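Local structure of anti-H(O) lectin I (Ulex europaeus, 1JXN) at residues I48-A53 with P96-R101; S73-T78 with T225-N230; A84-L89 with S217-R222; S118-A123 with I205-V210. The protein binds carbohydrate with specificity for L-fucose, as a legume lectin that carries calcium and manganese ions. One frame throughout, in Å; residues are numbered along the deposited sequence.

Contact 1: residues I48-A53 with P96-R101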
# COMPACT_ATOMS: atom_id res chain seq x y z
N ILE A 48 -7.48 -10.21 -13.26
CA ILE A 48 -7.01 -10.13 -11.89
C ILE A 48 -6.78 -8.67 -11.58
O ILE A 48 -6.40 -7.91 -12.45
CB ILE A 48 -5.68 -10.84 -11.72
CG1 ILE A 48 -5.80 -12.31 -12.13
CG2 ILE A 48 -5.21 -10.73 -10.30
CD1 ILE A 48 -4.53 -13.10 -11.93
N ALA A 49 -7.06 -8.27 -10.35
CA ALA A 49 -6.84 -6.90 -9.91
C ALA A 49 -6.38 -6.99 -8.46
O ALA A 49 -7.15 -7.38 -7.59
CB ALA A 49 -8.13 -6.07 -10.02
N ARG A 50 -5.12 -6.65 -8.20
CA ARG A 50 -4.60 -6.74 -6.83
C ARG A 50 -4.04 -5.43 -6.29
O ARG A 50 -3.67 -4.56 -7.07
CB ARG A 50 -3.54 -7.85 -6.73
CG ARG A 50 -2.56 -7.85 -7.88
CD ARG A 50 -1.63 -9.06 -7.81
NE ARG A 50 -1.89 -10.05 -8.85
CZ ARG A 50 -1.38 -11.28 -8.85
NH1 ARG A 50 -0.58 -11.66 -7.86
NH2 ARG A 50 -1.66 -12.12 -9.83
N TYR A 51 -4.00 -5.29 -4.97
CA TYR A 51 -3.44 -4.09 -4.37
C TYR A 51 -1.98 -4.03 -4.78
O TYR A 51 -1.25 -5.03 -4.75
CB TYR A 51 -3.59 -4.07 -2.85
CG TYR A 51 -3.23 -2.73 -2.26
CD1 TYR A 51 -2.14 -2.59 -1.39
CD2 TYR A 51 -3.94 -1.57 -2.61
CE1 TYR A 51 -1.77 -1.33 -0.90
CE2 TYR A 51 -3.58 -0.31 -2.12
CZ TYR A 51 -2.49 -0.20 -1.27
OH TYR A 51 -2.09 1.05 -0.84
N ILE A 52 -1.58 -2.84 -5.24
CA ILE A 52 -0.23 -2.58 -5.75
C ILE A 52 0.91 -2.93 -4.80
O ILE A 52 1.97 -3.36 -5.23
CB ILE A 52 -0.12 -1.12 -6.24
CG1 ILE A 52 0.89 -1.00 -7.37
CG2 ILE A 52 0.24 -0.21 -5.10
CD1 ILE A 52 0.38 -1.53 -8.67
N ALA A 53 0.69 -2.79 -3.51
CA ALA A 53 1.73 -3.10 -2.54
C ALA A 53 1.54 -4.48 -1.93
O ALA A 53 0.44 -4.86 -1.54
CB ALA A 53 1.75 -2.06 -1.44
N PRO A 96 2.99 -11.76 -5.04
CA PRO A 96 2.59 -10.51 -5.71
C PRO A 96 2.96 -10.41 -7.19
O PRO A 96 2.34 -9.66 -7.95
CB PRO A 96 3.30 -9.45 -4.87
CG PRO A 96 4.42 -10.19 -4.19
CD PRO A 96 3.77 -11.48 -3.84
N ASP A 97 3.93 -11.20 -7.62
CA ASP A 97 4.35 -11.16 -9.01
C ASP A 97 3.91 -12.38 -9.81
O ASP A 97 4.47 -12.69 -10.85
CB ASP A 97 5.87 -10.96 -9.07
CG ASP A 97 6.66 -12.10 -8.43
OD1 ASP A 97 7.47 -12.72 -9.14
OD2 ASP A 97 6.49 -12.37 -7.21
N SER A 98 2.86 -13.06 -9.34
CA SER A 98 2.37 -14.24 -10.05
C SER A 98 1.63 -13.82 -11.30
O SER A 98 0.85 -12.85 -11.31
CB SER A 98 1.43 -15.07 -9.17
OG SER A 98 0.33 -14.30 -8.74
N PRO A 99 1.87 -14.54 -12.39
CA PRO A 99 1.25 -14.27 -13.68
C PRO A 99 -0.24 -14.60 -13.72
O PRO A 99 -0.80 -15.14 -12.78
CB PRO A 99 2.03 -15.18 -14.62
CG PRO A 99 2.31 -16.37 -13.75
CD PRO A 99 2.77 -15.70 -12.47
N LEU A 100 -0.88 -14.18 -14.80
CA LEU A 100 -2.28 -14.45 -15.00
C LEU A 100 -2.18 -15.80 -15.70
O LEU A 100 -1.35 -15.98 -16.59
CB LEU A 100 -2.87 -13.38 -15.93
CG LEU A 100 -4.26 -13.36 -16.58
CD1 LEU A 100 -4.26 -14.17 -17.86
CD2 LEU A 100 -5.35 -13.80 -15.62
N ARG A 101 -2.97 -16.77 -15.26
CA ARG A 101 -2.91 -18.09 -15.88
C ARG A 101 -4.19 -18.43 -16.67
O ARG A 101 -4.67 -17.60 -17.46
CB ARG A 101 -2.58 -19.16 -14.83
CG ARG A 101 -1.25 -18.95 -14.15
CD ARG A 101 -0.89 -20.10 -13.25
NE ARG A 101 0.35 -19.87 -12.51
CZ ARG A 101 0.42 -19.24 -11.34
NH1 ARG A 101 -0.66 -18.74 -10.76
NH2 ARG A 101 1.59 -19.17 -10.71

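Contact 2: residues S73-T78 with T225-N230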
# COMPACT_ATOMS: atom_id res chain seq x y z
N SER A 73 -18.34 -5.80 -1.48
CA SER A 73 -19.66 -6.13 -2.02
C SER A 73 -19.45 -6.28 -3.51
O SER A 73 -18.73 -5.48 -4.09
CB SER A 73 -20.64 -5.00 -1.78
OG SER A 73 -20.72 -4.67 -0.41
N PHE A 74 -20.04 -7.30 -4.13
CA PHE A 74 -19.91 -7.47 -5.57
C PHE A 74 -21.27 -7.88 -6.11
O PHE A 74 -22.17 -8.20 -5.34
CB PHE A 74 -18.87 -8.53 -5.92
CG PHE A 74 -19.27 -9.94 -5.56
CD1 PHE A 74 -19.98 -10.73 -6.48
CD2 PHE A 74 -18.97 -10.48 -4.31
CE1 PHE A 74 -20.37 -12.04 -6.14
CE2 PHE A 74 -19.36 -11.78 -3.97
CZ PHE A 74 -20.07 -12.56 -4.89
N PHE A 75 -21.44 -7.79 -7.42
CA PHE A 75 -22.68 -8.21 -8.05
C PHE A 75 -22.27 -8.80 -9.38
O PHE A 75 -21.12 -8.66 -9.79
CB PHE A 75 -23.74 -7.07 -8.18
CG PHE A 75 -23.34 -5.94 -9.12
CD1 PHE A 75 -22.63 -4.83 -8.64
CD2 PHE A 75 -23.68 -5.98 -10.48
CE1 PHE A 75 -22.26 -3.78 -9.49
CE2 PHE A 75 -23.32 -4.95 -11.34
CZ PHE A 75 -22.61 -3.84 -10.85
N MET A 76 -23.16 -9.55 -10.02
CA MET A 76 -22.84 -10.18 -11.29
C MET A 76 -23.94 -9.85 -12.26
O MET A 76 -25.06 -9.58 -11.87
CB MET A 76 -22.76 -11.70 -11.13
CG MET A 76 -21.98 -12.19 -9.92
SD MET A 76 -21.95 -13.99 -9.86
CE MET A 76 -23.56 -14.35 -9.24
N GLU A 77 -23.62 -9.86 -13.54
CA GLU A 77 -24.61 -9.55 -14.56
C GLU A 77 -24.44 -10.50 -15.72
O GLU A 77 -23.31 -10.75 -16.18
CB GLU A 77 -24.45 -8.11 -15.05
CG GLU A 77 -24.66 -7.04 -13.99
CD GLU A 77 -24.31 -5.65 -14.48
OE1 GLU A 77 -23.21 -5.46 -15.06
OE2 GLU A 77 -25.16 -4.75 -14.29
N THR A 78 -25.56 -11.05 -16.19
CA THR A 78 -25.55 -11.96 -17.32
C THR A 78 -26.78 -11.65 -18.18
O THR A 78 -27.80 -11.16 -17.68
CB THR A 78 -25.48 -13.46 -16.86
OG1 THR A 78 -25.18 -14.32 -17.97
CG2 THR A 78 -26.77 -13.91 -16.23
N THR A 225 -20.37 -11.07 -16.30
CA THR A 225 -19.29 -10.28 -15.72
C THR A 225 -19.42 -10.25 -14.19
O THR A 225 -20.54 -10.28 -13.65
CB THR A 225 -19.20 -8.83 -16.30
OG1 THR A 225 -18.09 -8.16 -15.69
CG2 THR A 225 -20.48 -8.03 -16.03
N HIS A 226 -18.28 -10.20 -13.52
CA HIS A 226 -18.23 -10.21 -12.07
C HIS A 226 -17.52 -8.93 -11.64
O HIS A 226 -16.37 -8.72 -12.01
CB HIS A 226 -17.46 -11.45 -11.61
CG HIS A 226 -17.86 -12.70 -12.33
ND1 HIS A 226 -17.34 -13.06 -13.55
CD2 HIS A 226 -18.78 -13.65 -12.02
CE1 HIS A 226 -17.92 -14.16 -13.98
NE2 HIS A 226 -18.80 -14.55 -13.06
N GLU A 227 -18.20 -8.09 -10.87
CA GLU A 227 -17.60 -6.82 -10.45
C GLU A 227 -17.72 -6.40 -8.99
O GLU A 227 -18.80 -6.49 -8.37
CB GLU A 227 -18.07 -5.69 -11.37
CG GLU A 227 -19.48 -5.81 -11.93
CD GLU A 227 -19.55 -5.51 -13.43
OE1 GLU A 227 -20.60 -5.04 -13.91
OE2 GLU A 227 -18.55 -5.77 -14.13
N VAL A 228 -16.61 -5.90 -8.45
CA VAL A 228 -16.48 -5.43 -7.07
C VAL A 228 -17.00 -3.99 -6.91
O VAL A 228 -16.65 -3.09 -7.67
CB VAL A 228 -15.01 -5.53 -6.60
CG1 VAL A 228 -14.87 -5.13 -5.14
CG2 VAL A 228 -14.48 -6.94 -6.83
N LEU A 229 -17.82 -3.79 -5.87
CA LEU A 229 -18.45 -2.51 -5.56
C LEU A 229 -17.66 -1.64 -4.59
O LEU A 229 -17.83 -0.41 -4.56
CB LEU A 229 -19.85 -2.76 -5.02
CG LEU A 229 -20.85 -1.66 -5.29
CD1 LEU A 229 -21.05 -1.54 -6.78
CD2 LEU A 229 -22.15 -1.97 -4.59
N ASN A 230 -16.81 -2.27 -3.79
CA ASN A 230 -15.99 -1.57 -2.81
C ASN A 230 -15.05 -2.61 -2.21
O ASN A 230 -15.11 -3.78 -2.57
CB ASN A 230 -16.87 -0.95 -1.72
CG ASN A 230 -17.72 -1.97 -1.02
OD1 ASN A 230 -18.87 -2.17 -1.36
ND2 ASN A 230 -17.14 -2.65 -0.03

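Contact 3: residues A84-L89 with S217-R222. Unlike the reference sequence in segment 217-222: Ser217 (reference Gly). With MFU (methyl alpha-L-fucopyranoside), chain E.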
# COMPACT_ATOMS: atom_id res chain seq x y z
N ALA A 84 -26.98 -21.26 -15.66
CA ALA A 84 -25.94 -21.88 -16.47
C ALA A 84 -24.72 -20.98 -16.70
O ALA A 84 -23.78 -21.37 -17.41
CB ALA A 84 -26.51 -22.33 -17.81
N ALA A 85 -24.71 -19.80 -16.07
CA ALA A 85 -23.60 -18.86 -16.22
C ALA A 85 -22.32 -19.27 -15.46
O ALA A 85 -22.38 -19.81 -14.35
CB ALA A 85 -24.05 -17.48 -15.82
N THR A 86 -21.17 -19.02 -16.09
CA THR A 86 -19.85 -19.33 -15.54
C THR A 86 -19.06 -18.02 -15.29
O THR A 86 -19.46 -16.96 -15.81
CB THR A 86 -19.04 -20.16 -16.57
OG1 THR A 86 -18.70 -19.35 -17.71
CG2 THR A 86 -19.85 -21.35 -17.02
N ASP A 87 -18.03 -18.02 -14.44
CA ASP A 87 -17.49 -19.14 -13.67
C ASP A 87 -17.38 -18.64 -12.24
O ASP A 87 -17.26 -19.43 -11.31
CB ASP A 87 -16.09 -19.48 -14.12
CG ASP A 87 -16.08 -20.38 -15.30
OD1 ASP A 87 -15.99 -19.86 -16.43
OD2 ASP A 87 -16.14 -21.61 -15.09
N GLY A 88 -17.30 -17.31 -12.10
CA GLY A 88 -17.23 -16.70 -10.79
C GLY A 88 -16.07 -15.76 -10.53
O GLY A 88 -15.36 -15.34 -11.45
N LEU A 89 -15.86 -15.44 -9.25
CA LEU A 89 -14.79 -14.55 -8.83
C LEU A 89 -14.01 -15.17 -7.68
O LEU A 89 -14.35 -16.25 -7.19
CB LEU A 89 -15.33 -13.18 -8.41
CG LEU A 89 -16.28 -13.18 -7.22
CD1 LEU A 89 -16.33 -11.79 -6.61
CD2 LEU A 89 -17.66 -13.64 -7.66
N SER A 217 -13.70 -14.73 -13.84
CA SER A 217 -13.74 -15.38 -15.15
C SER A 217 -15.09 -15.95 -15.56
O SER A 217 -15.94 -16.23 -14.72
CB SER A 217 -12.70 -16.49 -15.20
OG SER A 217 -12.61 -17.14 -13.95
N THR A 218 -15.27 -16.14 -16.86
CA THR A 218 -16.51 -16.66 -17.43
C THR A 218 -16.15 -17.53 -18.64
O THR A 218 -14.98 -17.85 -18.84
CB THR A 218 -17.44 -15.48 -17.87
OG1 THR A 218 -18.72 -15.99 -18.23
CG2 THR A 218 -16.86 -14.74 -19.06
N TYR A 219 -17.12 -17.90 -19.47
CA TYR A 219 -16.80 -18.76 -20.60
C TYR A 219 -17.70 -18.49 -21.80
O TYR A 219 -18.87 -18.13 -21.64
CB TYR A 219 -16.96 -20.22 -20.16
CG TYR A 219 -16.61 -21.26 -21.20
CD1 TYR A 219 -17.57 -22.16 -21.65
CD2 TYR A 219 -15.31 -21.38 -21.69
CE1 TYR A 219 -17.25 -23.16 -22.55
CE2 TYR A 219 -14.98 -22.37 -22.59
CZ TYR A 219 -15.95 -23.26 -23.02
OH TYR A 219 -15.61 -24.29 -23.88
N ILE A 220 -17.16 -18.67 -23.00
CA ILE A 220 -17.90 -18.45 -24.24
C ILE A 220 -19.22 -19.19 -24.15
O ILE A 220 -19.26 -20.35 -23.74
CB ILE A 220 -17.13 -18.94 -25.49
CG1 ILE A 220 -17.97 -18.74 -26.75
CG2 ILE A 220 -16.79 -20.42 -25.36
CD1 ILE A 220 -18.09 -17.29 -27.19
N GLY A 221 -20.30 -18.49 -24.48
CA GLY A 221 -21.62 -19.10 -24.43
C GLY A 221 -22.31 -18.89 -23.10
O GLY A 221 -23.49 -18.57 -23.05
N ARG A 222 -21.57 -19.07 -22.01
CA ARG A 222 -22.11 -18.88 -20.67
C ARG A 222 -21.48 -17.63 -20.03
O ARG A 222 -21.16 -17.63 -18.83
CB ARG A 222 -21.81 -20.12 -19.81
CG ARG A 222 -22.25 -21.44 -20.42
CD ARG A 222 -21.59 -22.64 -19.74
NE ARG A 222 -22.49 -23.36 -18.84
CZ ARG A 222 -22.82 -24.64 -18.97
NH1 ARG A 222 -22.34 -25.37 -19.97
NH2 ARG A 222 -23.64 -25.21 -18.09
C1 MFU E . -14.81 -26.09 -18.96
C2 MFU E . -13.57 -25.45 -18.28
C3 MFU E . -13.62 -23.93 -18.57
C4 MFU E . -14.94 -23.34 -18.02
C5 MFU E . -16.13 -24.03 -18.68
C6 MFU E . -17.46 -23.47 -18.13
O1 MFU E . -14.70 -25.91 -20.42
O2 MFU E . -12.37 -26.06 -18.78
O3 MFU E . -12.50 -23.30 -17.98
O4 MFU E . -15.00 -23.54 -16.61
O5 MFU E . -16.06 -25.46 -18.46
CM MFU E . -13.86 -26.51 -21.44

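Contact 4: residues S118-A123 with I205-V210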
# COMPACT_ATOMS: atom_id res chain seq x y z
N SER A 118 3.72 -25.02 -5.18
CA SER A 118 4.43 -23.84 -5.68
C SER A 118 3.53 -22.63 -5.98
O SER A 118 4.02 -21.50 -6.09
CB SER A 118 5.27 -24.20 -6.91
OG SER A 118 4.48 -24.38 -8.07
N TYR A 119 2.22 -22.86 -6.11
CA TYR A 119 1.25 -21.79 -6.37
C TYR A 119 1.24 -20.80 -5.20
O TYR A 119 1.04 -19.60 -5.41
CB TYR A 119 -0.16 -22.37 -6.51
CG TYR A 119 -0.50 -22.88 -7.87
CD1 TYR A 119 -0.34 -22.08 -8.99
CD2 TYR A 119 -1.00 -24.16 -8.04
CE1 TYR A 119 -0.67 -22.54 -10.25
CE2 TYR A 119 -1.34 -24.64 -9.29
CZ TYR A 119 -1.18 -23.83 -10.39
OH TYR A 119 -1.51 -24.32 -11.63
N GLN A 120 1.42 -21.33 -3.99
CA GLN A 120 1.43 -20.54 -2.75
C GLN A 120 0.27 -19.58 -2.80
O GLN A 120 0.42 -18.38 -2.57
CB GLN A 120 2.76 -19.80 -2.59
CG GLN A 120 3.94 -20.71 -2.82
CD GLN A 120 5.18 -20.23 -2.11
OE1 GLN A 120 6.04 -19.61 -2.72
NE2 GLN A 120 5.28 -20.53 -0.82
N THR A 121 -0.89 -20.15 -3.13
CA THR A 121 -2.14 -19.43 -3.28
C THR A 121 -3.22 -19.90 -2.30
O THR A 121 -3.31 -21.07 -1.95
CB THR A 121 -2.68 -19.58 -4.74
OG1 THR A 121 -1.72 -19.06 -5.66
CG2 THR A 121 -3.99 -18.82 -4.95
N VAL A 122 -3.98 -18.94 -1.80
CA VAL A 122 -5.06 -19.23 -0.89
C VAL A 122 -6.14 -18.27 -1.33
O VAL A 122 -6.02 -17.04 -1.19
CB VAL A 122 -4.68 -19.00 0.56
CG1 VAL A 122 -5.85 -19.39 1.45
CG2 VAL A 122 -3.44 -19.79 0.91
N ALA A 123 -7.18 -18.84 -1.93
CA ALA A 123 -8.26 -18.05 -2.45
C ALA A 123 -9.59 -18.51 -1.91
O ALA A 123 -9.78 -19.69 -1.62
CB ALA A 123 -8.25 -18.13 -3.96
N ILE A 205 2.01 -22.49 3.50
CA ILE A 205 1.49 -22.28 2.16
C ILE A 205 2.06 -21.07 1.39
O ILE A 205 2.59 -21.22 0.30
CB ILE A 205 -0.06 -22.13 2.20
CG1 ILE A 205 -0.71 -23.23 3.06
CG2 ILE A 205 -0.63 -22.11 0.78
CD1 ILE A 205 -0.70 -24.64 2.47
N LEU A 206 1.93 -19.89 1.98
CA LEU A 206 2.34 -18.63 1.34
C LEU A 206 3.74 -18.15 1.61
O LEU A 206 4.38 -18.57 2.57
CB LEU A 206 1.40 -17.50 1.77
CG LEU A 206 -0.11 -17.58 1.56
CD1 LEU A 206 -0.78 -16.40 2.22
CD2 LEU A 206 -0.41 -17.63 0.10
N PRO A 207 4.26 -17.28 0.72
CA PRO A 207 5.60 -16.71 0.87
C PRO A 207 5.51 -15.57 1.89
O PRO A 207 4.40 -15.19 2.31
CB PRO A 207 5.91 -16.21 -0.54
CG PRO A 207 4.59 -15.83 -1.07
CD PRO A 207 3.71 -16.98 -0.62
N GLU A 208 6.66 -15.05 2.31
CA GLU A 208 6.72 -13.97 3.29
C GLU A 208 5.86 -12.76 2.96
O GLU A 208 5.21 -12.19 3.84
CB GLU A 208 8.17 -13.52 3.51
CG GLU A 208 9.06 -14.58 4.14
CD GLU A 208 10.09 -13.97 5.05
OE1 GLU A 208 9.69 -13.27 6.00
OE2 GLU A 208 11.30 -14.19 4.81
N TRP A 209 5.82 -12.40 1.69
CA TRP A 209 5.04 -11.27 1.22
C TRP A 209 4.12 -11.77 0.12
O TRP A 209 4.53 -12.56 -0.73
CB TRP A 209 5.96 -10.15 0.69
CG TRP A 209 7.00 -9.64 1.69
CD1 TRP A 209 8.16 -10.27 2.08
CD2 TRP A 209 6.98 -8.39 2.38
NE1 TRP A 209 8.85 -9.49 2.97
CE2 TRP A 209 8.16 -8.32 3.17
CE3 TRP A 209 6.10 -7.30 2.41
CZ2 TRP A 209 8.46 -7.23 3.98
CZ3 TRP A 209 6.40 -6.21 3.21
CH2 TRP A 209 7.58 -6.18 3.98
N VAL A 210 2.87 -11.33 0.15
CA VAL A 210 1.91 -11.74 -0.86
C VAL A 210 1.06 -10.58 -1.33
O VAL A 210 1.07 -9.51 -0.73
CB VAL A 210 0.93 -12.80 -0.32
CG1 VAL A 210 1.63 -14.12 -0.07
CG2 VAL A 210 0.24 -12.28 0.94

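Contact 1: residues I48-A53 with P96-R101
Arg50 presents its guanidinium group end-on to Ser98, and both terminal nitrogens converge on the one hydroxyl oxygen, which lies in the plane of the group. NH1 of Arg50 donates to OG of Ser98 at 2.9 Å. Arg50 NH2 reaches the same Ser98 OG at 3.1 Å, and since the oxygen sits in the notch between the two N-H groups, neither bond is straight (153° and 141°). A bend at chi3 (109°) in an otherwise extended chain swings the flat head of the arginine round to the loop. A serine suits this spot: its short side chain brings a hydroxyl to the notch, and OG also bonds to Pro95 O. On the arginine side, NH1 has a further partner in Ser211 OG, on the adjoining strand 209-219 of the seven-stranded sheet of the legume lectin sandwich.

Two residues earlier on the strand, Ile48 also points at the loop. It crosses Leu100 at a slant, its CG1 lying 3.8 Å from CD2 of the leucine, and Ile48 CD1 rests on the same methyl. Phe92 of strand 88-94 touches both Ile48 and Arg50.

The loop is therefore joined to the sheet by one polar and one apolar grip. Because the buried Arg50 finds in this loop a neutral hydroxyl and no carboxylate, its charge is probably shared here among oxygen dipoles.

Contact 2: residues S73-T78 with T225-N230
Thr225 pairs with Glu77 where strands 67-78 and 224-236 run antiparallel in one of the two sheets of the legume lectin beta sandwich. Thr225 N donates to Glu77 O at 3.0 Å, and Glu77 N returns the bond to Thr225 O. The methyl of Thr225 lies alongside the glutamate, while its OG1 turns to Asn35 O.

His226 faces Met76 in a non-hydrogen-bonded pair. The sulfur comes to the edge of the imidazole, Met76 SD being 3.9 Å from His226 CD2, and His226 ND1 is held by Asn35 OD1. These two side chains, with Phe74 and Val228, look into the sandwich, where His226 and Val228 meet residues of strand 209-219.

Glu227 closes the next hydrogen-bonded pair, its N donating almost straight to Phe75 O at 3.2 Å (174°). Its chain bends at chi2 (-134°), and CG lies over one face of the Phe75 ring, 4.1 Å from the centroid, in a CH-pi contact. The carboxylate then meets that of Glu77, with only 2.9 Å between OE1 of Glu227 and OE1 of Glu77; two charged carboxylates would repel at this distance, and one of them may well carry a proton.

Val228, the non-hydrogen-bonded partner of Phe74, packs its backbone against CB of that residue; both are apolar, as suits the inside of the sandwich. Leu229 follows with N bonded to Ser73 O at 2.6 Å, and its CD1 reaches the edge of the Phe75 ring, 3.7 Å from CE1. Beyond the paired residues, Asn230 OD1 takes a weak hydrogen bond from Ser73 OG at 3.3 Å.

Contact 3: residues A84-L89 with S217-R222
Tyr219 sets its CB against the hydroxyl of Thr86 and holds its ring between the C5-C6 side of the bound methyl alpha-L-fucopyranoside and an isoleucine methyl. The sugar lies over one face, with C5 toward the rim of the ring; CG2 of Ile220 covers the centre of the opposite face. The guanidinium of Arg222 is met at its edge by Ala84 O, which accepts from NE at 2.8 Å, and Thr86 CG2 approaches it obliquely.

Backbone to backbone, Thr86 N donates to Arg222 O at 3.1 Å, nearly straight (175°). From a side chain, Thr218 OG1 donates to Thr86 O at 2.7 Å, well above the carbonyl plane. Asp87, preceded by a cis peptide bond, and Gly88 form a classic beta bulge opposite Ser217: Ser217 O accepts from Asp87 N at 2.8 Å and from Gly88 N at 3.1 Å. Glycine fits the bulge because, at its backbone angles, a beta carbon would collide with the carbonyl oxygen of Asp87.

The cis bond and the bulge are consistent with the placing of Asp87 at the sugar site, its side chain about 5 Å from the bound calcium ion. Its OD2 accepts from the sugar hydroxyl O4 at 2.7 Å; Glu44, Gly105 and Asn134 also bond to the ligand. The sugar methyl C6 lies 3.4 Å from Thr86 CG2 and also against the Tyr219 ring. A carboxylate for O4 beside an apolar seat for a methyl matches the chemistry of fucose, a 6-deoxy sugar.

Contact 4: residues S118-A123 with I205-V210
Gln120 and Ile205 share the one hydrogen bond that crosses this contact: NE2 of the glutamine donates to the isoleucine O at 3.0 Å, with an angle of 151° at the hydrogen. The donor stands above the carbonyl plane (37° out of it). With CG anti to its own carbonyl carbon (chi1 -48°), the glutamine chain runs close by Ile205 O, which also lies near its CB and CG, and Gln120 CA makes a C-H...O contact of 3.3 Å with Ile205 O. A long amide suits the place because it can reach a carbonyl at the end of the short helix 202-205.

Both segments lead into and begin strands of the seven-stranded sheet of the legume lectin sandwich. Residues 118-121 run into strand 122-127 and residues 206-208 into strand 209-219; strand 88-94 lies between these two, and its Leu93 touches Leu206.

The apolar contacts centre on Val122, whose CG2 meets two side chains, each crossing it at about a right angle. Val122 CG2 is 3.6 Å from Ile205 CG2, and Leu206 lies against the same valine methyl. Pro207 adds its ring, the CD atom lying 3.6 Å from Gln120 CB.

Further polar bonds hold the two strand approaches. Thr121 OG1 binds Tyr119 O within its own segment at 2.8 Å, Thr121 N is held by Asn148 OD1, and Leu206 O accepts from Trp58 NE1.

How the contacts relate
Contacts 2 and 3 are buried, whereas contacts 1 and 4 are partly buried. Contact 2 joins strands of one sheet; the other three reach the seven-stranded sheet, and contacts 3 and 4 use opposite ends of strand 209-219, their centres 26 Å apart. His226 spans the sandwich from contact 2, its CE1 3.0 Å from Ser217 O of contact 3, and Phe74 meets Leu89 nearby. Contacts 1 and 4 touch where Pro96 packs on Trp209 and Val210. Regular backbone pairing dominates contact 2; contact 3 departs from it through a cis peptide and a bulge, beside the sugar. Contact 1 ties a loop to a strand and contact 4 two strand approaches, each through side-chain hydrogen bonding beside aliphatic packing.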